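Local coordinates for venom allergen-like (VAL) 4 protein (Schistosoma mansoni, PDB 4P27), which binds lipids as a probably secreted SCP/TAPS (CAP) family protein that lacks the prototypical CAP motifs, at residues R9-F14 against C125-C130. Residues are numbered along the deposited sequence; the frame is centred on the assembly and turned at random.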
loop_
_atom_site.group_PDB
_atom_site.type_symbol
_atom_site.label_atom_id
_atom_site.label_comp_id
_atom_site.label_asym_id
_atom_site.label_seq_id
_atom_site.Cartn_x
_atom_site.Cartn_y
_atom_site.Cartn_z
ATOM N N ARG A 9 7.405 11.648 1.596
ATOM C CA ARG A 9 8.423 11.017 2.386
ATOM C C ARG A 9 7.804 10.262 3.568
ATOM O O ARG A 9 8.139 9.127 3.846
ATOM C CB ARG A 9 9.530 12.008 2.849
ATOM C CG ARG A 9 10.493 11.415 3.903
ATOM C CD ARG A 9 11.479 10.383 3.337
ATOM N NE ARG A 9 12.150 10.921 2.140
ATOM C CZ ARG A 9 12.936 10.258 1.279
ATOM N NH1 ARG A 9 13.187 8.968 1.431
ATOM N NH2 ARG A 9 13.442 10.908 0.225
ATOM N N ALA A 10 6.854 10.893 4.240
ATOM C CA ALA A 10 6.147 10.249 5.285
ATOM C C ALA A 10 5.430 8.926 4.787
ATOM O O ALA A 10 5.406 7.915 5.515
ATOM C CB ALA A 10 5.118 11.261 5.834
ATOM N N ILE A 11 4.805 8.968 3.596
ATOM C CA ILE A 11 4.023 7.808 3.139
ATOM C C ILE A 11 5.077 6.690 2.847
ATOM O O ILE A 11 4.910 5.603 3.238
ATOM C CB ILE A 11 3.252 8.166 1.889
ATOM C CG1 ILE A 11 2.055 9.068 2.270
ATOM C CG2 ILE A 11 2.772 6.866 1.153
ATOM C CD1 ILE A 11 1.511 9.832 1.064
ATOM N N TYR A 12 6.181 7.026 2.196
ATOM C CA TYR A 12 7.280 6.083 1.888
ATOM C C TYR A 12 7.850 5.428 3.125
ATOM O O TYR A 12 7.932 4.160 3.220
ATOM C CB TYR A 12 8.387 6.832 1.094
ATOM C CG TYR A 12 9.468 5.954 0.496
ATOM C CD1 TYR A 12 9.183 4.610 0.067
ATOM C CD2 TYR A 12 10.765 6.436 0.342
ATOM C CE1 TYR A 12 10.166 3.829 -0.514
ATOM C CE2 TYR A 12 11.805 5.624 -0.210
ATOM C CZ TYR A 12 11.493 4.328 -0.623
ATOM O OH TYR A 12 12.473 3.520 -1.171
ATOM N N ASN A 13 8.146 6.246 4.145
ATOM C CA ASN A 13 8.709 5.645 5.380
ATOM C C ASN A 13 7.695 4.792 6.140
ATOM O O ASN A 13 8.050 3.852 6.847
ATOM C CB ASN A 13 9.188 6.744 6.359
ATOM C CG ASN A 13 10.448 7.500 5.879
ATOM O OD1 ASN A 13 10.634 8.653 6.274
ATOM N ND2 ASN A 13 11.241 6.919 4.998
ATOM N N PHE A 14 6.447 5.209 6.143
ATOM C CA PHE A 14 5.422 4.423 6.830
ATOM C C PHE A 14 5.356 3.016 6.142
ATOM O O PHE A 14 5.293 2.005 6.817
ATOM C CB PHE A 14 4.055 5.144 6.703
ATOM C CG PHE A 14 2.982 4.494 7.546
ATOM C CD1 PHE A 14 2.265 3.379 7.064
ATOM C CD2 PHE A 14 2.666 4.980 8.804
ATOM C CE1 PHE A 14 1.327 2.759 7.850
ATOM C CE2 PHE A 14 1.671 4.382 9.601
ATOM C CZ PHE A 14 1.010 3.268 9.129
ATOM N N CYS A 125 3.474 7.642 -4.776
ATOM C CA CYS A 125 2.279 8.134 -4.180
ATOM C C CYS A 125 2.167 9.627 -4.475
ATOM O O CYS A 125 3.193 10.330 -4.640
ATOM C CB CYS A 125 2.337 7.914 -2.639
ATOM S SG CYS A 125 2.464 6.114 -2.260
ATOM N N GLY A 126 0.921 10.106 -4.476
ATOM C CA GLY A 126 0.561 11.426 -4.935
ATOM C C GLY A 126 -0.695 11.730 -4.133
ATOM O O GLY A 126 -1.528 10.810 -3.816
ATOM N N TYR A 127 -0.852 12.997 -3.760
ATOM C CA TYR A 127 -2.057 13.364 -3.016
ATOM C C TYR A 127 -2.496 14.808 -3.291
ATOM O O TYR A 127 -1.694 15.583 -3.748
ATOM C CB TYR A 127 -1.896 13.113 -1.558
ATOM C CG TYR A 127 -0.833 13.910 -0.905
ATOM C CD1 TYR A 127 -1.105 15.227 -0.341
ATOM C CD2 TYR A 127 0.482 13.399 -0.825
ATOM C CE1 TYR A 127 -0.064 15.967 0.303
ATOM C CE2 TYR A 127 1.509 14.121 -0.224
ATOM C CZ TYR A 127 1.262 15.405 0.335
ATOM O OH TYR A 127 2.369 15.992 0.929
ATOM N N GLU A 128 -3.758 15.153 -3.067
ATOM C CA GLU A 128 -4.163 16.497 -3.399
ATOM C C GLU A 128 -5.138 16.866 -2.355
ATOM O O GLU A 128 -5.926 16.023 -1.882
ATOM C CB GLU A 128 -4.772 16.553 -4.822
ATOM C CG GLU A 128 -5.466 17.852 -5.206
ATOM C CD GLU A 128 -4.461 18.827 -5.813
ATOM O OE1 GLU A 128 -3.295 18.714 -5.442
ATOM O OE2 GLU A 128 -4.824 19.695 -6.651
ATOM N N LYS A 129 -5.137 18.143 -2.001
ATOM C CA LYS A 129 -6.073 18.560 -0.960
ATOM C C LYS A 129 -7.388 18.921 -1.650
ATOM O O LYS A 129 -7.424 19.648 -2.658
ATOM C CB LYS A 129 -5.508 19.740 -0.167
ATOM C CG LYS A 129 -6.423 20.153 0.960
ATOM C CD LYS A 129 -6.152 19.381 2.212
ATOM C CE LYS A 129 -6.893 20.027 3.382
ATOM N NZ LYS A 129 -6.681 21.514 3.388
ATOM N N CYS A 130 -8.477 18.361 -1.202
ATOM C CA CYS A 130 -9.655 18.479 -2.075
ATOM C C CYS A 130 -10.760 18.958 -1.129
ATOM O O CYS A 130 -11.621 18.196 -0.765
ATOM C CB CYS A 130 -10.097 17.124 -2.649
ATOM S SG CYS A 130 -8.949 16.362 -3.776
#
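Cys125 meets Ile11 of the helix through its sulfur, with SG 3.5 Å from Ile11 CG2. Its CB lies beside the sulfur, 4.0 Å from the same methyl, which therefore faces the CB-SG bond side-on. CG2 stands anti to the backbone N of Ile11 (chi1 -74° for CG1), and this turns the methyl onto the cysteine. SG is also bonded to Cys138 on the adjacent antiparallel strand 133-141, so the methyl packs against a disulfide that ties two neighbouring strands; Ile11 touches Cys138 as well.

The carbonyl O of Cys125 accepts a hydrogen bond from Gln8 NE2, about one turn before Ile11 on helix 6-22, and Gly126 continues the strand, pairing through its backbone with Val137. This is the layered alpha-beta arrangement of the CAP fold: helix 6-22 lies against one face of the sheet, here on strand 122-130.

The bond from CA to CB of Tyr127 again points to the helix, and the ring passes by Ile11 with its CD2 side. CD2 is 4.2 Å from CD1 of Ile11, a looser contact made at an oblique angle. An extended Ile11 chain (chi2 161°) carries CD1 to the ring. Ile84 of helix 84-93 touches both Ile11 and Tyr127.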